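PDB 2OUX: magnesium transporter MgtE from Enterococcus faecalis, which probably acts as a magnesium transporter; this construct is its cytosolic part, the N domain and paired CBS domains, which bind magnesium ions. Local coordinates for residues N183-V188 against D242-I247; R210-H215 against Y230-V235. All coordinates share one frame; numbering follows the deposited sequence.

Interaction 1 of 2, residues N183-V188 against D242-I247; sequences NHLVGV and DHLLGI
Asn-183 opens the contact with two bonds to one residue. Its backbone O accepts the N-H of Leu-244 almost along the C=O axis (Asn-183 O to Leu-244 N, 3.1 Å). Its side chain, with CG anti to the backbone N (chi1 -168°), swings ND2 onto the backbone O of Leu-244 at 3.1 Å, a donor standing above that carbonyl's plane. His-184 pairs with His-243 as a single bridge, the two residues forming an antiparallel non-hydrogen-bonded pair, their CA atoms 4.5 Å apart. The backbone N of each is hydrogen-bonded to an aspartate OD1, Asp-180 for His-184 and Asp-239 for His-243. Both imidazoles leave the backbone with CG anti to the carbonyl carbon and run side by side; the planes are 29° apart and so offset that the rings barely overlap, with His-184 CD2 over one face of His-243. Leu-185 N closes the bridge with a nearly straight bond to Asp-242 O (2.9 Å, 168° at the hydrogen). Beyond it, Leu-185 CD1 meets Leu-244 CD2 loosely at 4.4 Å, both leucines also lying on Tyr-177 and Pro-236. Two equivalent turns, each leading into the last strand of its sheet, meet across the approximate twofold of a tandem CBS pair, the Bateman module.

Interaction 2 of 2, residues R210-H215 against Y230-V235; sequences RVISVH and YDFLAV. With MG (magnesium ion), chain C.
Ile-212 carries this contact, which is apolar across the segments. Its CB sits at the rim of the Phe-232 ring, near the ring plane and 3.8 Å from Phe-232 CE2. From there CG1, anti to the carbonyl carbon (chi1 -61°), reaches Tyr-230 CE1 at 3.9 Å, isoleucine and tyrosine meeting tip to tip. The CG2 branch, anti to the backbone N, lies over one face of the Tyr-230 ring. At the tip, chi2 of 77° sets CD1 at the phenylalanine edge, in the ring plane and 3.9 Å from Phe-232 CZ; the two side chains cross at about a right angle. Tyr-230 CB presses on one face of Phe-232, 3.3 Å above the ring centre, while isoleucine lines its edge. The tyrosine hydroxyl is hydrogen-bonded to Glu-38 of the second subunit, and His-35 of that subunit meets both aromatic rings. Farther along, Val-235 CG2 lies 4.2 Å from Val-214 CG1. The same methyl also packs against Ile-212 O. Between the two aromatic residues the chain turns at Asp-231, whose OD1 binds magnesium at 2.2 Å. Four waters and the backbone O of Arg-228 complete six ligands, so most of this ion's shell is water. Ile-212 and Val-235 also touch helix 220-230, through Thr-226 and Ile-227, placing the contact within a beta-alpha-beta unit: the approach to strand 214-215 packs against the end of helix 220-230 and the start of strand 234-238, parallel to 214-215.

In the fold
The two contacts, with centres about 11 Å apart, meet on the same sheet, whose strands 234-238 and 244-249 are neighbours. Interaction 1 joins the first CBS domain to the second; interaction 2 lies within the second. They touch where Val-188 CG1 packs on Val-211 CB at 3.6 Å and Leu-185 CD2 on Ser-213 CB at 3.9 Å, so strand 185-190 of one domain lies against the 210-215 segment of the other. Tyr-177 and Ala-234, which form a magnesium site, adjoin both contacts: nearest atoms of the Leu-244 and Tyr-177 side chains are about 4 Å apart, Ala-234 belongs to interaction 2, and the Leu-185 side chain is about 8 Å from a bound magnesium. Asp-231 and Arg-228 share another ion.

Interaction 1 of 2, residues N183-V188 against D242-I247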
loop_
_atom_site.group_PDB
_atom_site.type_symbol
_atom_site.label_atom_id
_atom_site.label_comp_id
_atom_site.label_asym_id
_atom_site.label_seq_id
_atom_site.Cartn_x
_atom_site.Cartn_y
_atom_site.Cartn_z
ATOM N N ASN A 183 -25.801 2.373 3.030
ATOM C CA ASN A 183 -24.395 2.156 3.325
ATOM C C ASN A 183 -23.980 0.695 3.183
ATOM O O ASN A 183 -23.115 0.203 3.912
ATOM C CB ASN A 183 -24.063 2.655 4.727
ATOM C CG ASN A 183 -22.577 2.728 4.969
ATOM O OD1 ASN A 183 -21.833 3.249 4.136
ATOM N ND2 ASN A 183 -22.131 2.212 6.107
ATOM N N HIS A 184 -24.622 0.004 2.250
ATOM C CA HIS A 184 -24.302 -1.385 1.952
ATOM C C HIS A 184 -23.118 -1.338 0.987
ATOM O O HIS A 184 -23.133 -0.555 0.030
ATOM C CB HIS A 184 -25.482 -2.063 1.254
ATOM C CG HIS A 184 -26.569 -2.504 2.181
ATOM N ND1 HIS A 184 -27.888 -2.590 1.792
ATOM C CD2 HIS A 184 -26.528 -2.932 3.467
ATOM C CE1 HIS A 184 -28.613 -3.052 2.794
ATOM N NE2 HIS A 184 -27.811 -3.269 3.825
ATOM N N LEU A 185 -22.093 -2.152 1.245
ATOM C CA LEU A 185 -20.918 -2.200 0.376
ATOM C C LEU A 185 -21.297 -2.978 -0.873
ATOM O O LEU A 185 -21.542 -4.182 -0.809
ATOM C CB LEU A 185 -19.758 -2.898 1.089
ATOM C CG LEU A 185 -18.464 -3.103 0.287
ATOM C CD1 LEU A 185 -17.910 -1.759 -0.208
ATOM C CD2 LEU A 185 -17.453 -3.828 1.166
ATOM N N VAL A 186 -21.347 -2.295 -2.011
ATOM C CA VAL A 186 -21.735 -2.953 -3.257
ATOM C C VAL A 186 -20.684 -2.958 -4.364
ATOM O O VAL A 186 -20.915 -3.510 -5.436
ATOM C CB VAL A 186 -23.026 -2.318 -3.816
ATOM C CG1 VAL A 186 -24.154 -2.460 -2.791
ATOM C CG2 VAL A 186 -22.780 -0.839 -4.155
ATOM N N GLY A 187 -19.529 -2.351 -4.115
ATOM C CA GLY A 187 -18.507 -2.322 -5.142
ATOM C C GLY A 187 -17.254 -1.583 -4.731
ATOM O O GLY A 187 -17.166 -1.041 -3.625
ATOM N N VAL A 188 -16.278 -1.557 -5.630
ATOM C CA VAL A 188 -15.015 -0.886 -5.355
ATOM C C VAL A 188 -14.303 -0.536 -6.657
ATOM O O VAL A 188 -14.528 -1.181 -7.686
ATOM C CB VAL A 188 -14.077 -1.794 -4.524
ATOM C CG1 VAL A 188 -13.734 -3.060 -5.308
ATOM C CG2 VAL A 188 -12.802 -1.046 -4.163
ATOM N N ASP A 242 -23.477 -6.518 5.649
ATOM C CA ASP A 242 -22.678 -5.889 4.606
ATOM C C ASP A 242 -22.639 -4.367 4.650
ATOM O O ASP A 242 -22.545 -3.714 3.612
ATOM C CB ASP A 242 -23.154 -6.345 3.226
ATOM C CG ASP A 242 -22.940 -7.820 3.009
ATOM O OD1 ASP A 242 -21.798 -8.287 3.231
ATOM O OD2 ASP A 242 -23.908 -8.509 2.620
ATOM N N HIS A 243 -22.723 -3.805 5.849
ATOM C CA HIS A 243 -22.642 -2.361 6.016
ATOM C C HIS A 243 -21.153 -2.053 6.145
ATOM O O HIS A 243 -20.457 -2.682 6.948
ATOM C CB HIS A 243 -23.361 -1.924 7.294
ATOM C CG HIS A 243 -24.847 -2.064 7.236
ATOM N ND1 HIS A 243 -25.642 -1.274 6.437
ATOM C CD2 HIS A 243 -25.695 -2.893 7.901
ATOM C CE1 HIS A 243 -26.911 -1.604 6.608
ATOM N NE2 HIS A 243 -26.966 -2.585 7.493
ATOM N N LEU A 244 -20.665 -1.101 5.356
ATOM C CA LEU A 244 -19.247 -0.735 5.393
ATOM C C LEU A 244 -18.911 -0.014 6.697
ATOM O O LEU A 244 -19.346 1.118 6.919
ATOM C CB LEU A 244 -18.909 0.153 4.188
ATOM C CG LEU A 244 -17.483 0.701 4.077
ATOM C CD1 LEU A 244 -16.457 -0.416 4.215
ATOM C CD2 LEU A 244 -17.339 1.399 2.742
ATOM N N LEU A 245 -18.129 -0.666 7.551
ATOM C CA LEU A 245 -17.769 -0.084 8.838
ATOM C C LEU A 245 -16.406 0.580 8.872
ATOM O O LEU A 245 -16.216 1.587 9.555
ATOM C CB LEU A 245 -17.839 -1.149 9.939
ATOM C CG LEU A 245 -19.253 -1.649 10.270
ATOM C CD1 LEU A 245 -19.199 -2.714 11.372
ATOM C CD2 LEU A 245 -20.118 -0.472 10.700
ATOM N N GLY A 246 -15.449 0.008 8.153
ATOM C CA GLY A 246 -14.122 0.586 8.145
ATOM C C GLY A 246 -13.168 -0.160 7.235
ATOM O O GLY A 246 -13.577 -0.993 6.420
ATOM N N ILE A 247 -11.886 0.152 7.371
ATOM C CA ILE A 247 -10.859 -0.489 6.572
ATOM C C ILE A 247 -9.671 -0.829 7.439
ATOM O O ILE A 247 -9.409 -0.164 8.441
ATOM C CB ILE A 247 -10.346 0.432 5.446
ATOM C CG1 ILE A 247 -9.940 1.786 6.038
ATOM C CG2 ILE A 247 -11.406 0.573 4.353
ATOM C CD1 ILE A 247 -9.173 2.669 5.074
#

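Interaction 2 of 2, residues R210-H215 against Y230-V235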
loop_
_atom_site.group_PDB
_atom_site.type_symbol
_atom_site.label_atom_id
_atom_site.label_comp_id
_atom_site.label_asym_id
_atom_site.label_seq_id
_atom_site.Cartn_x
_atom_site.Cartn_y
_atom_site.Cartn_z
ATOM N N ARG A 210 -16.970 -7.597 -7.741
ATOM C CA ARG A 210 -16.368 -8.593 -6.855
ATOM C C ARG A 210 -15.444 -7.977 -5.802
ATOM O O ARG A 210 -14.254 -8.283 -5.741
ATOM C CB ARG A 210 -15.603 -9.636 -7.671
ATOM C CG ARG A 210 -16.485 -10.484 -8.568
ATOM C CD ARG A 210 -15.652 -11.487 -9.344
ATOM N NE ARG A 210 -15.029 -12.474 -8.462
ATOM C CZ ARG A 210 -15.679 -13.483 -7.890
ATOM N NH1 ARG A 210 -16.978 -13.645 -8.108
ATOM N NH2 ARG A 210 -15.031 -14.337 -7.103
ATOM N N VAL A 211 -16.001 -7.106 -4.969
ATOM C CA VAL A 211 -15.217 -6.469 -3.925
ATOM C C VAL A 211 -14.992 -7.439 -2.770
ATOM O O VAL A 211 -15.923 -8.072 -2.282
ATOM C CB VAL A 211 -15.905 -5.182 -3.413
ATOM C CG1 VAL A 211 -17.353 -5.470 -3.042
ATOM C CG2 VAL A 211 -15.141 -4.625 -2.232
ATOM N N ILE A 212 -13.733 -7.565 -2.369
ATOM C CA ILE A 212 -13.322 -8.445 -1.284
ATOM C C ILE A 212 -13.375 -7.658 0.024
ATOM O O ILE A 212 -12.899 -6.523 0.095
ATOM C CB ILE A 212 -11.865 -8.951 -1.492
ATOM C CG1 ILE A 212 -11.761 -9.751 -2.797
ATOM C CG2 ILE A 212 -11.424 -9.800 -0.315
ATOM C CD1 ILE A 212 -11.720 -8.869 -4.046
ATOM N N SER A 213 -13.957 -8.264 1.053
ATOM C CA SER A 213 -14.061 -7.624 2.354
ATOM C C SER A 213 -14.003 -8.680 3.442
ATOM O O SER A 213 -14.053 -9.877 3.154
ATOM C CB SER A 213 -15.373 -6.839 2.473
ATOM O OG SER A 213 -16.498 -7.699 2.416
ATOM N N VAL A 214 -13.893 -8.223 4.686
ATOM C CA VAL A 214 -13.833 -9.098 5.848
ATOM C C VAL A 214 -14.922 -8.661 6.819
ATOM O O VAL A 214 -15.433 -7.539 6.720
ATOM C CB VAL A 214 -12.456 -9.003 6.546
ATOM C CG1 VAL A 214 -11.360 -9.418 5.582
ATOM C CG2 VAL A 214 -12.209 -7.572 7.034
ATOM N N HIS A 215 -15.274 -9.545 7.751
ATOM C CA HIS A 215 -16.307 -9.259 8.743
ATOM C C HIS A 215 -15.653 -8.637 9.973
ATOM O O HIS A 215 -14.561 -9.031 10.362
ATOM C CB HIS A 215 -17.041 -10.551 9.138
ATOM C CG HIS A 215 -18.130 -10.345 10.149
ATOM N ND1 HIS A 215 -19.315 -9.709 9.851
ATOM C CD2 HIS A 215 -18.207 -10.682 11.463
ATOM C CE1 HIS A 215 -20.077 -9.662 10.931
ATOM N NE2 HIS A 215 -19.424 -10.246 11.921
ATOM N N TYR A 230 -4.210 -11.281 -1.519
ATOM C CA TYR A 230 -4.650 -10.338 -2.550
ATOM C C TYR A 230 -3.726 -9.151 -2.796
ATOM O O TYR A 230 -3.987 -8.335 -3.669
ATOM C CB TYR A 230 -6.058 -9.832 -2.217
ATOM C CG TYR A 230 -7.115 -10.907 -2.318
ATOM C CD1 TYR A 230 -7.859 -11.084 -3.490
ATOM C CD2 TYR A 230 -7.343 -11.781 -1.260
ATOM C CE1 TYR A 230 -8.802 -12.110 -3.593
ATOM C CE2 TYR A 230 -8.276 -12.800 -1.356
ATOM C CZ TYR A 230 -9.000 -12.963 -2.520
ATOM O OH TYR A 230 -9.921 -13.984 -2.588
ATOM N N ASP A 231 -2.644 -9.061 -2.027
ATOM C CA ASP A 231 -1.699 -7.953 -2.167
ATOM C C ASP A 231 -2.415 -6.590 -2.139
ATOM O O ASP A 231 -2.122 -5.709 -2.947
ATOM C CB ASP A 231 -0.904 -8.104 -3.473
ATOM C CG ASP A 231 -0.119 -9.410 -3.531
ATOM O OD1 ASP A 231 0.349 -9.850 -2.473
ATOM O OD2 ASP A 231 0.045 -9.989 -4.624
ATOM N N PHE A 232 -3.365 -6.429 -1.220
ATOM C CA PHE A 232 -4.108 -5.175 -1.093
ATOM C C PHE A 232 -3.417 -4.257 -0.090
ATOM O O PHE A 232 -2.770 -4.736 0.846
ATOM C CB PHE A 232 -5.518 -5.415 -0.565
ATOM C CG PHE A 232 -6.438 -6.097 -1.527
ATOM C CD1 PHE A 232 -6.336 -5.882 -2.892
ATOM C CD2 PHE A 232 -7.486 -6.877 -1.050
ATOM C CE1 PHE A 232 -7.273 -6.429 -3.768
ATOM C CE2 PHE A 232 -8.423 -7.421 -1.920
ATOM C CZ PHE A 232 -8.315 -7.194 -3.279
ATOM N N LEU A 233 -3.571 -2.946 -0.272
ATOM C CA LEU A 233 -2.977 -1.985 0.652
ATOM C C LEU A 233 -4.030 -1.641 1.700
ATOM O O LEU A 233 -3.761 -0.942 2.674
ATOM C CB LEU A 233 -2.506 -0.739 -0.105
ATOM C CG LEU A 233 -3.536 0.027 -0.936
ATOM C CD1 LEU A 233 -4.300 1.010 -0.042
ATOM C CD2 LEU A 233 -2.812 0.781 -2.049
ATOM N N ALA A 234 -5.238 -2.153 1.491
ATOM C CA ALA A 234 -6.337 -1.945 2.427
ATOM C C ALA A 234 -7.468 -2.919 2.110
ATOM O O ALA A 234 -7.559 -3.429 0.990
ATOM C CB ALA A 234 -6.847 -0.502 2.353
ATOM N N VAL A 235 -8.317 -3.189 3.100
ATOM C CA VAL A 235 -9.443 -4.085 2.907
ATOM C C VAL A 235 -10.628 -3.612 3.733
ATOM O O VAL A 235 -10.493 -3.307 4.917
ATOM C CB VAL A 235 -9.071 -5.556 3.260
ATOM C CG1 VAL A 235 -8.808 -5.713 4.756
ATOM C CG2 VAL A 235 -10.176 -6.490 2.785
HETATM MG MG MG C . 1.066 -11.259 -0.992
HETATM O O HOH W 1 1.946 -13.105 -0.058
HETATM O O HOH W 2 2.086 -9.936 0.323
HETATM O O HOH W 3 2.825 -11.240 -2.140
HETATM O O HOH W 4 0.408 -12.547 -2.854
#